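Local coordinates for protein citrate synthase (Pyrobaculum aerophilum, PDB 2IBP) that probably catalyses the condensation of oxaloacetate with acetyl-CoA and water to give citrate and CoA, a step of the tricarboxylic acid cycle, at residues 95-100 / 117-122; 235-240 / 370-375; 258-263 / 349-354; 325-330 / 341-346. One frame throughout, in Å; residues are numbered along the deposited sequence.

Contact 1. Residues 95-100 / 117-122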
loop_
_atom_site.group_PDB
_atom_site.type_symbol
_atom_site.label_atom_id
_atom_site.label_comp_id
_atom_site.label_asym_id
_atom_site.label_seq_id
_atom_site.Cartn_x
_atom_site.Cartn_y
_atom_site.Cartn_z
ATOM N N PRO A 95 16.438 2.911 -17.706
ATOM C CA PRO A 95 17.052 1.604 -17.875
ATOM C C PRO A 95 16.993 0.701 -16.632
ATOM O O PRO A 95 16.847 -0.505 -16.765
ATOM C CB PRO A 95 18.498 1.947 -18.254
ATOM C CG PRO A 95 18.401 3.259 -18.916
ATOM C CD PRO A 95 17.306 3.995 -18.202
ATOM N N ALA A 96 17.108 1.275 -15.435
ATOM C CA ALA A 96 17.062 0.485 -14.207
ATOM C C ALA A 96 15.707 -0.184 -14.069
ATOM O O ALA A 96 15.606 -1.342 -13.659
ATOM C CB ALA A 96 17.343 1.351 -12.985
ATOM N N THR A 97 14.663 0.544 -14.451
ATOM C CA THR A 97 13.302 0.018 -14.402
ATOM C C THR A 97 13.157 -1.167 -15.358
ATOM O O THR A 97 12.596 -2.193 -15.004
ATOM C CB THR A 97 12.306 1.106 -14.787
ATOM O OG1 THR A 97 12.503 2.232 -13.921
ATOM C CG2 THR A 97 10.868 0.606 -14.700
ATOM N N VAL A 98 13.703 -1.034 -16.559
ATOM C CA VAL A 98 13.645 -2.102 -17.552
ATOM C C VAL A 98 14.372 -3.342 -17.036
ATOM O O VAL A 98 13.862 -4.457 -17.170
ATOM C CB VAL A 98 14.229 -1.640 -18.899
ATOM C CG1 VAL A 98 14.211 -2.785 -19.905
ATOM C CG2 VAL A 98 13.427 -0.464 -19.409
ATOM N N GLU A 99 15.495 -3.144 -16.342
ATOM C CA GLU A 99 16.207 -4.289 -15.771
ATOM C C GLU A 99 15.390 -4.930 -14.660
ATOM O O GLU A 99 15.397 -6.151 -14.511
ATOM C CB GLU A 99 17.600 -3.907 -15.299
ATOM C CG GLU A 99 18.491 -3.472 -16.455
ATOM C CD GLU A 99 18.549 -4.511 -17.578
ATOM O OE1 GLU A 99 18.825 -5.695 -17.281
ATOM O OE2 GLU A 99 18.308 -4.147 -18.753
ATOM N N VAL A 100 14.715 -4.116 -13.849
ATOM C CA VAL A 100 13.849 -4.667 -12.821
ATOM C C VAL A 100 12.773 -5.543 -13.470
ATOM O O VAL A 100 12.551 -6.673 -13.059
ATOM C CB VAL A 100 13.241 -3.565 -11.957
ATOM C CG1 VAL A 100 12.094 -4.097 -11.107
ATOM C CG2 VAL A 100 14.340 -2.957 -11.090
ATOM N N VAL A 117 7.174 0.157 -10.791
ATOM C CA VAL A 117 6.715 1.494 -10.431
ATOM C C VAL A 117 7.616 2.078 -9.336
ATOM O O VAL A 117 8.061 3.225 -9.418
ATOM C CB VAL A 117 5.266 1.469 -9.996
ATOM C CG1 VAL A 117 4.898 2.770 -9.313
ATOM C CG2 VAL A 117 4.380 1.182 -11.198
ATOM N N ALA A 118 7.964 1.263 -8.350
ATOM C CA ALA A 118 8.878 1.718 -7.299
ATOM C C ALA A 118 10.239 2.068 -7.912
ATOM O O ALA A 118 10.848 3.091 -7.581
ATOM C CB ALA A 118 9.068 0.633 -6.233
ATOM N N ALA A 119 10.734 1.201 -8.789
ATOM C CA ALA A 119 12.026 1.419 -9.435
ATOM C C ALA A 119 12.051 2.698 -10.242
ATOM O O ALA A 119 13.019 3.449 -10.169
ATOM C CB ALA A 119 12.402 0.249 -10.325
ATOM N N GLU A 120 10.997 2.948 -11.009
ATOM C CA GLU A 120 10.937 4.165 -11.818
ATOM C C GLU A 120 10.915 5.404 -10.928
ATOM O O GLU A 120 11.580 6.406 -11.213
ATOM C CB GLU A 120 9.733 4.133 -12.753
ATOM C CG GLU A 120 9.639 5.294 -13.732
ATOM C CD GLU A 120 10.634 5.252 -14.893
ATOM O OE1 GLU A 120 11.299 4.213 -15.138
ATOM O OE2 GLU A 120 10.704 6.283 -15.612
ATOM N N GLY A 121 10.223 5.327 -9.801
ATOM C CA GLY A 121 10.169 6.470 -8.899
ATOM C C GLY A 121 11.510 6.749 -8.240
ATOM O O GLY A 121 11.830 7.901 -7.873
ATOM N N ALA A 122 12.328 5.698 -8.158
ATOM C CA ALA A 122 13.616 5.745 -7.454
ATOM C C ALA A 122 14.609 6.677 -8.105
ATOM O O ALA A 122 15.426 7.304 -7.424
ATOM C CB ALA A 122 14.205 4.360 -7.367
HETATM O O HOH W 1 14.379 3.624 -12.541
#
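A119 turns its methyl toward the helix of residues 95-100 and meets CG2 of V100 at 3.8 Å, and its CA comes within 5.3 Å of the CA of T97. An alanine suits this place because the two short helical segments run nearly antiparallel, 161° between their directions, with axes 8.4 Å apart, a spacing that leaves little room for a larger side chain. The carbonyl O of A119 accepts from a water that also donates to OG1 of T97, so the backbone of A119 is tied to T97 through the water. One residue on, the chain of E120 bends at chi2 (74°) and crosses that of T97 at about a right angle, putting OE1 beside the hydroxyl. T97 OG1 donates to E120 OE1 at 2.6 Å, on the anti side of that oxygen and 20° out of the carboxylate plane; threonine suits its place by donating here while accepting from the water. The same OE1 also accepts from the backbone N of H94, while OE2 forms a salt bridge with K157, so both oxygens of this buried acid are satisfied. L104 of the second subunit packs on A119. This is a close antiparallel helix pair, 95-103 with 109-123, in the largely alpha-helical fold of citrate synthase, lying against the dimer interface.

Contact 2. Residues 235-240 / 370-375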
loop_
_atom_site.group_PDB
_atom_site.type_symbol
_atom_site.label_atom_id
_atom_site.label_comp_id
_atom_site.label_asym_id
_atom_site.label_seq_id
_atom_site.Cartn_x
_atom_site.Cartn_y
_atom_site.Cartn_z
ATOM N N SER A 235 5.358 5.495 -5.028
ATOM C CA SER A 235 5.114 4.534 -3.953
ATOM C C SER A 235 3.618 4.354 -3.681
ATOM O O SER A 235 3.136 3.240 -3.439
ATOM C CB SER A 235 5.855 4.970 -2.691
ATOM O OG SER A 235 7.246 4.880 -2.947
ATOM N N SER A 236 2.862 5.445 -3.769
ATOM C CA SER A 236 1.414 5.372 -3.574
ATOM C C SER A 236 0.762 4.498 -4.665
ATOM O O SER A 236 -0.122 3.677 -4.393
ATOM C CB SER A 236 0.821 6.765 -3.560
ATOM O OG SER A 236 1.338 7.507 -2.454
ATOM N N VAL A 237 1.226 4.662 -5.896
ATOM C CA VAL A 237 0.716 3.857 -6.994
ATOM C C VAL A 237 1.138 2.392 -6.838
ATOM O O VAL A 237 0.320 1.488 -7.048
ATOM C CB VAL A 237 1.090 4.440 -8.369
ATOM C CG1 VAL A 237 0.776 3.437 -9.488
ATOM C CG2 VAL A 237 0.338 5.731 -8.583
ATOM N N ALA A 238 2.372 2.155 -6.402
ATOM C CA ALA A 238 2.840 0.786 -6.182
ATOM C C ALA A 238 1.928 0.102 -5.148
ATOM O O ALA A 238 1.532 -1.050 -5.334
ATOM C CB ALA A 238 4.295 0.772 -5.727
ATOM N N ALA A 239 1.553 0.832 -4.092
ATOM C CA ALA A 239 0.644 0.312 -3.070
ATOM C C ALA A 239 -0.750 0.042 -3.637
ATOM O O ALA A 239 -1.358 -0.953 -3.317
ATOM C CB ALA A 239 0.556 1.263 -1.869
ATOM N N ALA A 240 -1.258 0.950 -4.468
ATOM C CA ALA A 240 -2.549 0.748 -5.125
ATOM C C ALA A 240 -2.537 -0.552 -5.941
ATOM O O ALA A 240 -3.480 -1.344 -5.886
ATOM C CB ALA A 240 -2.856 1.920 -6.026
ATOM N N SER A 370 -5.511 1.858 -16.872
ATOM C CA SER A 370 -6.629 2.761 -16.891
ATOM C C SER A 370 -6.724 3.593 -15.605
ATOM O O SER A 370 -6.732 4.837 -15.614
ATOM C CB SER A 370 -7.931 1.982 -17.042
ATOM O OG SER A 370 -9.025 2.852 -16.951
ATOM N N ARG A 371 -6.790 2.868 -14.493
ATOM C CA ARG A 371 -7.067 3.451 -13.195
ATOM C C ARG A 371 -5.963 4.302 -12.595
ATOM O O ARG A 371 -6.222 5.101 -11.707
ATOM C CB ARG A 371 -7.440 2.338 -12.221
ATOM C CG ARG A 371 -7.836 2.794 -10.836
ATOM C CD ARG A 371 -9.029 3.742 -10.809
ATOM N NE ARG A 371 -10.153 3.200 -11.590
ATOM C CZ ARG A 371 -11.098 2.401 -11.098
ATOM N NH1 ARG A 371 -11.187 2.161 -9.796
ATOM N NH2 ARG A 371 -12.017 1.890 -11.896
ATOM N N VAL A 372 -4.756 4.177 -13.126
ATOM C CA VAL A 372 -3.641 4.944 -12.586
ATOM C C VAL A 372 -3.965 6.438 -12.580
ATOM O O VAL A 372 -3.604 7.156 -11.638
ATOM C CB VAL A 372 -2.331 4.649 -13.311
ATOM C CG1 VAL A 372 -2.465 4.914 -14.790
ATOM C CG2 VAL A 372 -1.182 5.440 -12.663
ATOM N N VAL A 373 -4.711 6.916 -13.576
ATOM C CA VAL A 373 -5.035 8.334 -13.562
ATOM C C VAL A 373 -5.957 8.690 -12.394
ATOM O O VAL A 373 -5.790 9.724 -11.765
ATOM C CB VAL A 373 -5.577 8.868 -14.900
ATOM C CG1 VAL A 373 -6.949 8.300 -15.243
ATOM C CG2 VAL A 373 -5.614 10.405 -14.849
ATOM N N GLY A 374 -6.923 7.827 -12.097
ATOM C CA GLY A 374 -7.786 8.040 -10.950
ATOM C C GLY A 374 -6.960 8.026 -9.671
ATOM O O GLY A 374 -7.110 8.885 -8.816
ATOM N N TRP A 375 -6.050 7.066 -9.548
ATOM C CA TRP A 375 -5.241 6.970 -8.347
ATOM C C TRP A 375 -4.465 8.248 -8.105
ATOM O O TRP A 375 -4.525 8.801 -7.004
ATOM C CB TRP A 375 -4.269 5.801 -8.411
ATOM C CG TRP A 375 -4.901 4.460 -8.414
ATOM C CD1 TRP A 375 -6.031 4.091 -7.788
ATOM C CD2 TRP A 375 -4.312 3.255 -8.929
ATOM N NE1 TRP A 375 -6.252 2.741 -7.963
ATOM C CE2 TRP A 375 -5.208 2.211 -8.666
ATOM C CE3 TRP A 375 -3.134 2.972 -9.626
ATOM C CZ2 TRP A 375 -4.967 0.904 -9.072
ATOM C CZ3 TRP A 375 -2.909 1.670 -10.054
ATOM C CH2 TRP A 375 -3.827 0.660 -9.779
#
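The axes of segments 235-240 and 370-375 pass 10.5 Å apart at 127°, and the CA atoms of V237 and W375 are the nearest pair across them, 6.9 Å apart. Across this gap W375 extends its indole toward the other helix, CG anti to the carbonyl carbon and beside the backbone N (chi1 -66°). A240 answers with a methyl set over the ring: its CB lies 3.5 Å from the centroid of the six-membered ring of W375, 14° off the normal, a CH-pi contact. Alanine fits because its methyl can lie against the ring without pushing the helices further apart. CG of R371 lies over the other face of the indole, toward its rim. V237 crosses the indole at about a right angle, CG1 reaching CE3 of W375 at 3.9 Å, and more loosely meets CG2 of V372 at 4.2 Å. A leucine in place of W375 would probably leave the A240 methyl without its aromatic face and the hydroxyl of S219, which pairs with NE1, without its partner. The buried contact joins helix 233-244 to helix 363-382. Helix 218-227 touches W375 through T220, and helix 141-169 sends M158 against both V237 and V372, while A239 packs on its counterpart in the second subunit.

Contact 3. Residues 258-263 / 349-354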
loop_
_atom_site.group_PDB
_atom_site.type_symbol
_atom_site.label_atom_id
_atom_site.label_comp_id
_atom_site.label_asym_id
_atom_site.label_seq_id
_atom_site.Cartn_x
_atom_site.Cartn_y
_atom_site.Cartn_z
ATOM N N ARG A 258 -13.484 -17.358 -18.866
ATOM C CA ARG A 258 -13.258 -18.781 -18.630
ATOM C C ARG A 258 -14.591 -19.520 -18.495
ATOM O O ARG A 258 -14.717 -20.642 -18.944
ATOM C CB ARG A 258 -12.440 -18.993 -17.364
ATOM C CG ARG A 258 -11.015 -18.519 -17.471
ATOM C CD ARG A 258 -10.282 -18.831 -16.196
ATOM N NE ARG A 258 -8.886 -18.440 -16.243
ATOM C CZ ARG A 258 -7.906 -19.195 -16.724
ATOM N NH1 ARG A 258 -8.171 -20.371 -17.282
ATOM N NH2 ARG A 258 -6.653 -18.761 -16.663
ATOM N N ASN A 259 -15.563 -18.904 -17.827
ATOM C CA ASN A 259 -16.880 -19.502 -17.671
ATOM C C ASN A 259 -17.586 -19.645 -18.997
ATOM O O ASN A 259 -18.236 -20.670 -19.245
ATOM C CB ASN A 259 -17.758 -18.699 -16.723
ATOM C CG ASN A 259 -17.360 -18.870 -15.271
ATOM O OD1 ASN A 259 -16.530 -19.716 -14.933
ATOM N ND2 ASN A 259 -18.033 -18.134 -14.394
ATOM N N TYR A 260 -17.520 -18.612 -19.838
ATOM C CA TYR A 260 -18.164 -18.692 -21.144
ATOM C C TYR A 260 -17.529 -19.827 -21.939
ATOM O O TYR A 260 -18.231 -20.559 -22.629
ATOM C CB TYR A 260 -18.080 -17.378 -21.943
ATOM C CG TYR A 260 -18.675 -16.171 -21.248
ATOM C CD1 TYR A 260 -19.879 -16.258 -20.561
ATOM C CD2 TYR A 260 -18.089 -14.908 -21.384
ATOM C CE1 TYR A 260 -20.448 -15.135 -19.951
ATOM C CE2 TYR A 260 -18.639 -13.788 -20.761
ATOM C CZ TYR A 260 -19.810 -13.913 -20.051
ATOM O OH TYR A 260 -20.358 -12.823 -19.412
ATOM N N LEU A 261 -16.210 -19.974 -21.840
ATOM C CA LEU A 261 -15.528 -21.051 -22.560
ATOM C C LEU A 261 -16.015 -22.415 -22.089
ATOM O O LEU A 261 -16.200 -23.330 -22.896
ATOM C CB LEU A 261 -14.014 -20.946 -22.403
ATOM C CG LEU A 261 -13.380 -19.776 -23.155
ATOM C CD1 LEU A 261 -11.935 -19.584 -22.701
ATOM C CD2 LEU A 261 -13.469 -19.962 -24.684
ATOM N N GLU A 262 -16.216 -22.555 -20.786
ATOM C CA GLU A 262 -16.676 -23.827 -20.212
ATOM C C GLU A 262 -18.118 -24.114 -20.616
ATOM O O GLU A 262 -18.453 -25.236 -21.001
ATOM C CB GLU A 262 -16.557 -23.797 -18.693
ATOM C CG GLU A 262 -16.909 -25.117 -18.018
ATOM C CD GLU A 262 -16.710 -25.074 -16.511
ATOM O OE1 GLU A 262 -16.463 -23.972 -15.967
ATOM O OE2 GLU A 262 -16.797 -26.144 -15.868
ATOM N N ILE A 263 -18.952 -23.079 -20.597
ATOM C CA ILE A 263 -20.362 -23.195 -20.975
ATOM C C ILE A 263 -20.452 -23.707 -22.416
ATOM O O ILE A 263 -21.189 -24.660 -22.711
ATOM C CB ILE A 263 -21.082 -21.851 -20.793
ATOM C CG1 ILE A 263 -21.210 -21.550 -19.304
ATOM C CG2 ILE A 263 -22.486 -21.882 -21.447
ATOM C CD1 ILE A 263 -21.653 -20.128 -18.996
ATOM N N SER A 349 -16.062 -7.240 -20.537
ATOM C CA SER A 349 -14.748 -6.683 -20.862
ATOM C C SER A 349 -13.578 -7.607 -21.153
ATOM O O SER A 349 -12.625 -7.178 -21.792
ATOM C CB SER A 349 -14.329 -5.672 -19.807
ATOM O OG SER A 349 -13.966 -6.332 -18.626
ATOM N N GLY A 350 -13.659 -8.875 -20.750
ATOM C CA GLY A 350 -12.587 -9.820 -21.033
ATOM C C GLY A 350 -12.646 -10.421 -22.420
ATOM O O GLY A 350 -11.654 -10.951 -22.920
ATOM N N ILE A 351 -13.787 -10.271 -23.083
ATOM C CA ILE A 351 -13.992 -10.902 -24.387
ATOM C C ILE A 351 -13.066 -10.358 -25.470
ATOM O O ILE A 351 -12.314 -11.104 -26.107
ATOM C CB ILE A 351 -15.453 -10.801 -24.813
ATOM C CG1 ILE A 351 -16.341 -11.582 -23.819
ATOM C CG2 ILE A 351 -15.614 -11.302 -26.255
ATOM C CD1 ILE A 351 -17.829 -11.418 -24.047
ATOM N N ALA A 352 -13.050 -9.042 -25.631
ATOM C CA ALA A 352 -12.190 -8.431 -26.620
ATOM C C ALA A 352 -10.726 -8.704 -26.305
ATOM O O ALA A 352 -9.974 -9.104 -27.192
ATOM C CB ALA A 352 -12.462 -6.936 -26.707
ATOM N N PHE A 353 -10.332 -8.567 -25.030
ATOM C CA PHE A 353 -8.933 -8.802 -24.652
ATOM C C PHE A 353 -8.526 -10.211 -25.048
ATOM O O PHE A 353 -7.455 -10.438 -25.596
ATOM C CB PHE A 353 -8.684 -8.697 -23.146
ATOM C CG PHE A 353 -8.798 -7.312 -22.562
ATOM C CD1 PHE A 353 -8.598 -6.183 -23.317
ATOM C CD2 PHE A 353 -8.937 -7.173 -21.189
ATOM C CE1 PHE A 353 -8.679 -4.916 -22.724
ATOM C CE2 PHE A 353 -8.987 -5.926 -20.593
ATOM C CZ PHE A 353 -8.822 -4.808 -21.357
ATOM N N TYR A 354 -9.385 -11.169 -24.713
ATOM C CA TYR A 354 -9.112 -12.564 -25.018
ATOM C C TYR A 354 -8.868 -12.723 -26.523
ATOM O O TYR A 354 -7.898 -13.337 -26.944
ATOM C CB TYR A 354 -10.278 -13.447 -24.554
ATOM C CG TYR A 354 -10.113 -14.913 -24.897
ATOM C CD1 TYR A 354 -9.554 -15.805 -23.997
ATOM C CD2 TYR A 354 -10.574 -15.402 -26.111
ATOM C CE1 TYR A 354 -9.395 -17.129 -24.324
ATOM C CE2 TYR A 354 -10.461 -16.728 -26.426
ATOM C CZ TYR A 354 -9.867 -17.580 -25.544
ATOM O OH TYR A 354 -9.751 -18.906 -25.901
#
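Helix-to-helix packing through long apolar and aromatic side chains joins helix 252-263 to helix 349-356, in the mainly helical fold of citrate synthase. The backbones stay well apart, the nearest CA atoms being those of Y260 and I351 at 9.4 Å, so long side chains must span the gap. Y260 and I351 cross at about a right angle, and CD1 of the isoleucine touches CE2 of the tyrosine at 4.1 Å, reached because CG1 of I351 continues into an extended chain (chi2 173°). The tyrosine suits this buried place because its hydroxyl finds a polar mate in the carbonyl O of F347, just before segment 349-354, while its ring packs on L319 and A323 of helix 319-332. The side chain of Y260 is about 8 Å from that of D346, a predicted active-site residue. L261 and Y354, both partly exposed, approach from opposite directions, and L319 also touches both. An alanine in place of Y354 would probably open a gap beside L261 and leave its methyls less covered. Y354 places CG anti to its backbone N (chi1 177°), sending the ring toward L261, whose CD1 lies 3.9 Å from both CE1 and OH of Y354.

Contact 4. Residues 325-330 / 341-346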
loop_
_atom_site.group_PDB
_atom_site.type_symbol
_atom_site.label_atom_id
_atom_site.label_comp_id
_atom_site.label_asym_id
_atom_site.label_seq_id
_atom_site.Cartn_x
_atom_site.Cartn_y
_atom_site.Cartn_z
ATOM N N ALA A 325 -26.471 -14.377 -24.927
ATOM C CA ALA A 325 -27.576 -15.268 -24.577
ATOM C C ALA A 325 -27.886 -15.182 -23.089
ATOM O O ALA A 325 -29.041 -15.089 -22.683
ATOM C CB ALA A 325 -27.236 -16.692 -24.978
ATOM N N ILE A 326 -26.831 -15.197 -22.285
ATOM C CA ILE A 326 -26.970 -15.096 -20.853
ATOM C C ILE A 326 -27.536 -13.741 -20.477
ATOM O O ILE A 326 -28.455 -13.640 -19.665
ATOM C CB ILE A 326 -25.627 -15.330 -20.175
ATOM C CG1 ILE A 326 -25.217 -16.800 -20.355
ATOM C CG2 ILE A 326 -25.686 -14.959 -18.679
ATOM C CD1 ILE A 326 -23.836 -17.113 -19.871
ATOM N N GLU A 327 -26.997 -12.690 -21.084
ATOM C CA GLU A 327 -27.484 -11.349 -20.807
ATOM C C GLU A 327 -28.984 -11.227 -21.066
ATOM O O GLU A 327 -29.718 -10.701 -20.239
ATOM C CB GLU A 327 -26.745 -10.312 -21.662
ATOM C CG GLU A 327 -27.115 -8.898 -21.289
ATOM C CD GLU A 327 -27.264 -7.992 -22.484
ATOM O OE1 GLU A 327 -27.750 -8.460 -23.535
ATOM O OE2 GLU A 327 -27.012 -6.783 -22.337
ATOM N N GLN A 328 -29.438 -11.718 -22.218
ATOM C CA GLN A 328 -30.853 -11.646 -22.571
ATOM C C GLN A 328 -31.739 -12.343 -21.540
ATOM O O GLN A 328 -32.759 -11.790 -21.106
ATOM C CB GLN A 328 -31.061 -12.218 -23.965
ATOM C CG GLN A 328 -30.412 -11.347 -25.041
ATOM C CD GLN A 328 -30.285 -12.035 -26.389
ATOM O OE1 GLN A 328 -29.586 -11.546 -27.278
ATOM N NE2 GLN A 328 -30.926 -13.191 -26.534
ATOM N N GLU A 329 -31.278 -13.485 -21.050
ATOM C CA GLU A 329 -32.026 -14.230 -20.048
ATOM C C GLU A 329 -32.065 -13.475 -18.729
ATOM O O GLU A 329 -33.125 -13.353 -18.102
ATOM C CB GLU A 329 -31.451 -15.635 -19.873
ATOM C CG GLU A 329 -31.628 -16.505 -21.114
ATOM C CD GLU A 329 -33.097 -16.717 -21.494
ATOM O OE1 GLU A 329 -33.970 -16.695 -20.596
ATOM O OE2 GLU A 329 -33.372 -16.955 -22.689
ATOM N N VAL A 330 -30.928 -12.906 -18.342
ATOM C CA VAL A 330 -30.859 -12.121 -17.112
ATOM C C VAL A 330 -31.825 -10.929 -17.164
ATOM O O VAL A 330 -32.543 -10.657 -16.198
ATOM C CB VAL A 330 -29.431 -11.607 -16.839
ATOM C CG1 VAL A 330 -29.459 -10.444 -15.835
ATOM C CG2 VAL A 330 -28.531 -12.738 -16.388
ATOM N N LEU A 341 -30.382 -6.786 -10.238
ATOM C CA LEU A 341 -29.168 -7.483 -10.629
ATOM C C LEU A 341 -29.013 -7.373 -12.140
ATOM O O LEU A 341 -29.789 -7.945 -12.898
ATOM C CB LEU A 341 -29.242 -8.952 -10.204
ATOM C CG LEU A 341 -29.445 -9.186 -8.711
ATOM C CD1 LEU A 341 -29.709 -10.663 -8.430
ATOM C CD2 LEU A 341 -28.249 -8.672 -7.926
ATOM N N TYR A 342 -28.033 -6.584 -12.568
ATOM C CA TYR A 342 -27.778 -6.371 -13.981
ATOM C C TYR A 342 -26.324 -6.689 -14.320
ATOM O O TYR A 342 -25.458 -6.663 -13.446
ATOM C CB TYR A 342 -28.008 -4.901 -14.355
ATOM C CG TYR A 342 -29.429 -4.434 -14.158
ATOM C CD1 TYR A 342 -29.889 -4.061 -12.905
ATOM C CD2 TYR A 342 -30.308 -4.376 -15.226
ATOM C CE1 TYR A 342 -31.190 -3.644 -12.722
ATOM C CE2 TYR A 342 -31.610 -3.972 -15.051
ATOM C CZ TYR A 342 -32.045 -3.605 -13.798
ATOM O OH TYR A 342 -33.342 -3.172 -13.633
ATOM N N PRO A 343 -26.044 -6.861 -15.618
ATOM C CA PRO A 343 -24.656 -7.038 -15.976
ATOM C C PRO A 343 -23.825 -5.816 -15.602
ATOM O O PRO A 343 -24.318 -4.660 -15.631
ATOM C CB PRO A 343 -24.694 -7.196 -17.503
ATOM C CG PRO A 343 -26.068 -7.711 -17.798
ATOM C CD PRO A 343 -26.932 -6.989 -16.785
ATOM N N ASN A 344 -22.607 -6.086 -15.171
ATOM C CA ASN A 344 -21.642 -5.033 -14.927
ATOM C C ASN A 344 -20.521 -5.165 -15.970
ATOM O O ASN A 344 -20.526 -6.078 -16.798
ATOM C CB ASN A 344 -21.154 -5.038 -13.482
ATOM C CG ASN A 344 -20.314 -6.242 -13.145
ATOM O OD1 ASN A 344 -19.396 -6.600 -13.884
ATOM N ND2 ASN A 344 -20.558 -6.822 -11.977
ATOM N N VAL A 345 -19.603 -4.210 -16.000
ATOM C CA VAL A 345 -18.610 -4.192 -17.066
ATOM C C VAL A 345 -17.817 -5.499 -17.182
ATOM O O VAL A 345 -17.444 -5.908 -18.293
ATOM C CB VAL A 345 -17.681 -2.961 -16.930
ATOM C CG1 VAL A 345 -16.769 -3.145 -15.734
ATOM C CG2 VAL A 345 -16.895 -2.743 -18.232
ATOM N N ASP A 346 -17.598 -6.180 -16.060
ATOM C CA ASP A 346 -16.829 -7.430 -16.053
ATOM C C ASP A 346 -17.509 -8.542 -16.867
ATOM O O ASP A 346 -16.875 -9.512 -17.271
ATOM C CB ASP A 346 -16.607 -7.909 -14.621
ATOM C CG ASP A 346 -15.814 -6.923 -13.790
ATOM O OD1 ASP A 346 -14.998 -6.167 -14.372
ATOM O OD2 ASP A 346 -16.012 -6.908 -12.554
HETATM O O HOH W 2 -31.655 -7.731 -14.817
#
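E327 and P343 cross at about a right angle, the aliphatic CG of the glutamate meeting CG of the proline ring at 3.8 Å. Here helix 319-332 packs on the irregular segment 341-346, which carries D346, a predicted active-site residue, includes an Asx turn at N344 and precedes helix 349-356. With CG of E327 anti to the backbone N (chi1 -174°) the chain meets the proline, and the turn at chi2 (-140°) directs the carboxylate away to partners beyond the loop: OE2 takes the hydroxyl of Y295 and forms a salt bridge with K303. A glutamate thus does two jobs, apolar near its root and charged at its end. P343 suits the loop because its compact ring turns toward the helix and has no N-H to satisfy. V330, one turn further on, sends CG1 toward the backbone of the loop: it lies 3.9 Å from O of L341 and, more loosely, 4.4 Å from CD of P343. A water donates to that L341 carbonyl at 2.7 Å and weakly to the O of V330, bridging the two backbones. At the predicted active-site residue, N344 OD1 accepts from the backbone N of D346 at 2.9 Å, the donor N lying in the plane of the side-chain carbonyl, at a C=O...N angle of 152°.

How the contacts relate
Contacts 1 and 2 lie on the dimer side of the chain and adjoin: CG1 of V117 packs against N of A238 at 3.9 Å. Both also touch the second subunit. Contacts 3 and 4 form another neighbouring pair, with centres 14 Å apart, and I326 of contact 4 packs on contact 3, its CD1 3.8 Å from CD1 of I263 and 3.9 Å from CE1 of Y260. This second pair borders the predicted active site. D346 belongs to contact 4, and the side chain of L341 is about 7 Å from that of H289, the other predicted catalytic residue. Contact 2 stops about 8 Å, nearest atom to nearest atom, short of contacts 3 and 4, whereas contacts 1 and 4 have centres 41 Å apart.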